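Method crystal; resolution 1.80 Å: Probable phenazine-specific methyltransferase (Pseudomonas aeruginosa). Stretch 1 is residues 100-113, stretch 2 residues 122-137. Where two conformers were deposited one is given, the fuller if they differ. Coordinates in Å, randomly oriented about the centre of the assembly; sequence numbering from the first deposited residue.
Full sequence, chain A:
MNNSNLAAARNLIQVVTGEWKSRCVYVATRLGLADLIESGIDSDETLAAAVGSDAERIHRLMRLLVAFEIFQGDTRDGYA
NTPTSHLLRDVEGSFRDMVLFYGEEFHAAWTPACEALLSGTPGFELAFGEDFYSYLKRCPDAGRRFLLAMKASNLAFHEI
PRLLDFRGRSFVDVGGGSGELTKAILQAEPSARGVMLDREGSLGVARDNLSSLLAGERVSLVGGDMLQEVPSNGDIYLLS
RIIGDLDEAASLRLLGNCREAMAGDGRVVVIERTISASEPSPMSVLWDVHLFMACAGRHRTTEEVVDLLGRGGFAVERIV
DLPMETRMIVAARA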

# COMPACT_ATOMS: atom_id res chain seq x y z
N LEU A 100 -2.03 0.22 14.20
CA LEU A 100 -1.28 1.35 14.78
C LEU A 100 0.21 1.09 14.79
O LEU A 100 0.97 1.93 14.33
CB LEU A 100 -1.78 1.72 16.19
CG LEU A 100 -3.23 2.28 16.27
CD1 LEU A 100 -3.67 2.40 17.76
CD2 LEU A 100 -3.38 3.59 15.43
N PHE A 101 0.62 -0.10 15.25
CA PHE A 101 2.06 -0.44 15.32
C PHE A 101 2.63 -0.52 13.91
O PHE A 101 3.70 -0.00 13.60
CB PHE A 101 2.26 -1.77 16.06
CG PHE A 101 3.69 -1.97 16.50
CD1 PHE A 101 4.62 -2.47 15.61
CD2 PHE A 101 4.10 -1.57 17.76
CE1 PHE A 101 5.97 -2.65 15.98
CE2 PHE A 101 5.45 -1.73 18.16
CZ PHE A 101 6.38 -2.28 17.24
N TYR A 102 1.85 -1.06 13.00
CA TYR A 102 2.35 -1.23 11.62
C TYR A 102 2.49 0.11 10.92
O TYR A 102 3.42 0.34 10.13
CB TYR A 102 1.38 -2.12 10.89
CG TYR A 102 1.60 -3.61 11.14
CD1 TYR A 102 2.17 -4.11 12.33
CD2 TYR A 102 1.24 -4.51 10.18
CE1 TYR A 102 2.38 -5.52 12.49
CE2 TYR A 102 1.45 -5.91 10.33
CZ TYR A 102 1.99 -6.39 11.47
OH TYR A 102 2.14 -7.77 11.61
N GLY A 103 1.57 1.02 11.27
CA GLY A 103 1.58 2.39 10.70
C GLY A 103 2.52 3.37 11.38
O GLY A 103 2.64 4.52 10.93
N GLU A 104 3.24 2.91 12.39
CA GLU A 104 4.18 3.75 13.14
C GLU A 104 5.51 3.09 13.01
O GLU A 104 6.19 3.31 12.01
CB GLU A 104 3.68 3.94 14.58
CG GLU A 104 2.45 4.88 14.59
CD GLU A 104 1.61 4.96 15.89
OE1 GLU A 104 2.02 4.40 16.97
OE2 GLU A 104 0.51 5.59 15.79
N GLU A 105 5.91 2.22 13.97
CA GLU A 105 7.21 1.60 13.91
C GLU A 105 7.50 0.92 12.56
O GLU A 105 8.59 1.07 12.04
CB GLU A 105 7.30 0.53 14.98
CG GLU A 105 7.84 1.04 16.28
CD GLU A 105 6.77 1.65 17.15
OE1 GLU A 105 5.59 1.74 16.73
OE2 GLU A 105 7.13 2.02 18.31
N PHE A 106 6.58 0.11 12.04
CA PHE A 106 6.91 -0.56 10.77
C PHE A 106 6.83 0.31 9.51
O PHE A 106 7.48 0.01 8.49
CB PHE A 106 6.13 -1.83 10.61
CG PHE A 106 6.54 -2.91 11.59
CD1 PHE A 106 7.86 -2.93 12.14
CD2 PHE A 106 5.61 -3.91 11.94
CE1 PHE A 106 8.24 -4.01 13.02
CE2 PHE A 106 5.97 -4.95 12.82
CZ PHE A 106 7.29 -5.02 13.33
N HIS A 107 6.06 1.37 9.57
CA HIS A 107 6.11 2.39 8.49
C HIS A 107 7.51 3.05 8.48
O HIS A 107 8.12 3.26 7.42
CB HIS A 107 5.06 3.47 8.74
CG HIS A 107 5.10 4.60 7.74
ND1 HIS A 107 4.54 4.49 6.48
CD2 HIS A 107 5.61 5.85 7.82
CE1 HIS A 107 4.72 5.63 5.81
NE2 HIS A 107 5.37 6.47 6.60
N ALA A 108 8.01 3.38 9.68
CA ALA A 108 9.38 3.85 9.77
C ALA A 108 10.38 2.85 9.24
O ALA A 108 11.34 3.21 8.53
CB ALA A 108 9.71 4.18 11.23
N ALA A 109 10.18 1.59 9.59
CA ALA A 109 11.09 0.46 9.19
C ALA A 109 11.17 0.26 7.70
O ALA A 109 12.23 -0.17 7.12
CB ALA A 109 10.62 -0.85 9.83
N TRP A 110 10.01 0.46 7.06
CA TRP A 110 9.91 0.23 5.64
C TRP A 110 10.31 1.42 4.80
O TRP A 110 10.32 1.36 3.56
CB TRP A 110 8.49 -0.26 5.28
CG TRP A 110 8.30 -1.69 5.37
CD1 TRP A 110 7.78 -2.42 6.41
CD2 TRP A 110 8.55 -2.63 4.30
NE1 TRP A 110 7.72 -3.77 6.07
CE2 TRP A 110 8.16 -3.91 4.78
CE3 TRP A 110 9.09 -2.50 3.00
CZ2 TRP A 110 8.30 -5.06 4.01
CZ3 TRP A 110 9.25 -3.69 2.23
CH2 TRP A 110 8.84 -4.94 2.75
N THR A 111 10.65 2.53 5.44
CA THR A 111 11.13 3.69 4.68
C THR A 111 12.51 3.39 4.03
O THR A 111 12.64 3.49 2.83
CB THR A 111 11.08 4.95 5.56
OG1 THR A 111 9.71 5.20 5.82
CG2 THR A 111 11.73 6.18 4.87
N PRO A 112 13.54 2.95 4.83
CA PRO A 112 14.85 2.66 4.18
C PRO A 112 14.95 1.27 3.56
O PRO A 112 16.00 0.59 3.63
CB PRO A 112 15.86 2.85 5.34
CG PRO A 112 15.08 2.37 6.52
CD PRO A 112 13.60 2.82 6.29
N ALA A 113 13.88 0.83 2.91
CA ALA A 113 13.83 -0.54 2.45
C ALA A 113 14.96 -0.82 1.42
O ALA A 113 15.49 -1.94 1.33
CB ALA A 113 12.47 -0.80 1.81
N PRO A 122 18.36 -4.80 8.69
CA PRO A 122 16.89 -4.66 8.63
C PRO A 122 16.51 -3.18 8.61
O PRO A 122 17.18 -2.38 9.24
CB PRO A 122 16.43 -5.34 9.91
CG PRO A 122 17.53 -6.43 10.07
CD PRO A 122 18.78 -5.65 9.81
N GLY A 123 15.50 -2.80 7.82
CA GLY A 123 15.03 -1.41 7.83
C GLY A 123 14.67 -0.90 9.21
O GLY A 123 14.94 0.27 9.52
N PHE A 124 14.17 -1.78 10.07
CA PHE A 124 13.87 -1.34 11.45
C PHE A 124 15.18 -0.79 12.10
O PHE A 124 15.21 0.30 12.67
CB PHE A 124 13.27 -2.42 12.34
CG PHE A 124 12.85 -1.87 13.69
CD1 PHE A 124 13.82 -1.70 14.74
CD2 PHE A 124 11.55 -1.42 13.88
CE1 PHE A 124 13.46 -1.14 15.98
CE2 PHE A 124 11.15 -0.87 15.13
CZ PHE A 124 12.13 -0.70 16.18
N GLU A 125 16.24 -1.56 11.99
CA GLU A 125 17.54 -1.16 12.57
C GLU A 125 18.08 0.11 11.90
O GLU A 125 18.62 1.04 12.59
CB GLU A 125 18.53 -2.31 12.41
CG GLU A 125 19.91 -1.92 13.09
CD GLU A 125 20.79 -3.10 13.35
OE1 GLU A 125 20.35 -4.25 13.19
OE2 GLU A 125 21.93 -2.85 13.76
N LEU A 126 17.96 0.20 10.56
CA LEU A 126 18.35 1.46 9.90
C LEU A 126 17.58 2.66 10.43
O LEU A 126 18.18 3.72 10.69
CB LEU A 126 18.26 1.36 8.38
CG LEU A 126 19.26 0.35 7.75
CD1 LEU A 126 18.86 0.23 6.26
CD2 LEU A 126 20.74 0.81 7.87
N ALA A 127 16.26 2.51 10.57
CA ALA A 127 15.35 3.58 10.99
C ALA A 127 15.57 4.02 12.45
O ALA A 127 15.44 5.20 12.77
CB ALA A 127 13.90 3.13 10.86
N PHE A 128 15.83 3.06 13.33
CA PHE A 128 15.78 3.38 14.80
C PHE A 128 17.20 3.40 15.38
O PHE A 128 17.42 3.85 16.54
CB PHE A 128 14.84 2.40 15.53
CG PHE A 128 13.38 2.70 15.29
CD1 PHE A 128 12.69 3.61 16.10
CD2 PHE A 128 12.68 2.07 14.26
CE1 PHE A 128 11.35 3.92 15.86
CE2 PHE A 128 11.37 2.37 13.99
CZ PHE A 128 10.66 3.29 14.80
N GLY A 129 18.16 2.89 14.62
CA GLY A 129 19.55 2.85 15.08
C GLY A 129 19.75 1.78 16.15
O GLY A 129 20.66 1.88 16.99
N GLU A 130 18.89 0.77 16.11
CA GLU A 130 18.80 -0.24 17.17
C GLU A 130 18.03 -1.47 16.66
O GLU A 130 17.02 -1.32 15.94
CB GLU A 130 18.02 0.36 18.35
CG GLU A 130 18.03 -0.48 19.57
CD GLU A 130 17.21 0.12 20.74
OE1 GLU A 130 16.47 1.08 20.55
OE2 GLU A 130 17.31 -0.39 21.86
N ASP A 131 18.46 -2.68 17.03
CA ASP A 131 17.76 -3.82 16.52
C ASP A 131 16.39 -3.97 17.18
O ASP A 131 16.18 -3.52 18.32
CB ASP A 131 18.62 -5.10 16.57
CG ASP A 131 18.62 -5.75 17.92
OD1 ASP A 131 19.51 -5.42 18.72
OD2 ASP A 131 17.74 -6.60 18.18
N PHE A 132 15.47 -4.59 16.45
CA PHE A 132 14.06 -4.66 16.85
C PHE A 132 13.82 -5.22 18.28
O PHE A 132 13.12 -4.60 19.09
CB PHE A 132 13.28 -5.52 15.83
CG PHE A 132 11.78 -5.59 16.10
CD1 PHE A 132 11.02 -4.43 16.06
CD2 PHE A 132 11.17 -6.78 16.49
CE1 PHE A 132 9.63 -4.44 16.32
CE2 PHE A 132 9.76 -6.81 16.75
CZ PHE A 132 9.02 -5.61 16.66
N TYR A 133 14.32 -6.42 18.55
CA TYR A 133 14.10 -7.03 19.87
C TYR A 133 14.85 -6.31 20.98
O TYR A 133 14.34 -6.25 22.10
CB TYR A 133 14.40 -8.54 19.91
CG TYR A 133 13.36 -9.28 19.11
CD1 TYR A 133 12.02 -9.26 19.50
CD2 TYR A 133 13.72 -9.94 17.91
CE1 TYR A 133 11.03 -9.91 18.73
CE2 TYR A 133 12.75 -10.59 17.14
CZ TYR A 133 11.41 -10.57 17.56
OH TYR A 133 10.45 -11.22 16.79
N SER A 134 15.99 -5.71 20.67
CA SER A 134 16.67 -4.85 21.69
C SER A 134 15.79 -3.66 22.04
O SER A 134 15.64 -3.34 23.23
CB SER A 134 18.03 -4.37 21.23
OG SER A 134 18.87 -5.47 21.02
N TYR A 135 15.24 -3.01 20.99
CA TYR A 135 14.25 -1.90 21.14
C TYR A 135 13.04 -2.25 21.99
O TYR A 135 12.65 -1.44 22.84
CB TYR A 135 13.78 -1.42 19.74
CG TYR A 135 12.70 -0.37 19.68
CD1 TYR A 135 13.00 0.97 19.81
CD2 TYR A 135 11.37 -0.74 19.43
CE1 TYR A 135 11.97 1.96 19.74
CE2 TYR A 135 10.35 0.23 19.36
CZ TYR A 135 10.67 1.55 19.54
OH TYR A 135 9.67 2.50 19.46
N LEU A 136 12.41 -3.40 21.73
CA LEU A 136 11.24 -3.86 22.50
C LEU A 136 11.56 -4.12 23.98
O LEU A 136 10.79 -3.71 24.85
CB LEU A 136 10.62 -5.14 21.91
CG LEU A 136 9.98 -4.98 20.52
CD1 LEU A 136 9.31 -6.34 20.26
CD2 LEU A 136 8.99 -3.86 20.42
N LYS A 137 12.70 -4.76 24.22
CA LYS A 137 13.12 -5.08 25.60
C LYS A 137 13.49 -3.79 26.33
O LYS A 137 13.21 -3.65 27.51
CB LYS A 137 14.31 -6.04 25.60
CG LYS A 137 14.18 -7.24 26.59
CD LYS A 137 15.39 -8.18 26.51
CE LYS A 137 15.11 -9.54 27.21
NZ LYS A 137 16.37 -10.34 27.55

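Helix 105-109 and helix 123-128 cross almost at right angles, 95° between their N-to-C directions, with axes approaching to 8.3 Å; after the loop that follows Phe128, stretch 2 resumes as a helix at 132. Small residues line this crossing. The CA atoms of Ala109 and Phe124 lie only 4.0 Å apart, and Ala109 O accepts a CA-H...O contact from Gly123 CA at 3.1 Å. Glycine suits this point because a CB there would fall 1.9 Å from Ala109 O, a clash. Nearby, the methyl groups of Ala108 and Ala127 meet, CB to CB at 4.3 Å, and Pro112 CG rests 3.8 Å from Leu126 CB, its apolar ring, which needs no polar partner, resting on one part of the helix.

Larger side chains fill the space around the small ones. Phe128 CE2 packs 3.7 Å from Ala108 CB. Phe106 and Phe132 form an oblique aromatic pair, ring planes at 37°, with their CE1 atoms 3.6 Å apart; Phe101 CZ reaches the edge of the Phe132 ring, 4.0 Å from Phe132 CE1. Phe101, Phe106 and Phe132 are all buried, where apolar rings gain dispersion contacts and are kept from water.

One hydrogen bond links the stretches: Tyr135 OH donates to Glu105 OE2 at 2.8 Å. The buried carboxylate needs such polar partners, and both its oxygens also bond elsewhere in the structure, while Glu105 CG lies against the edge of Phe124, 4.0 Å from Phe124 CE2.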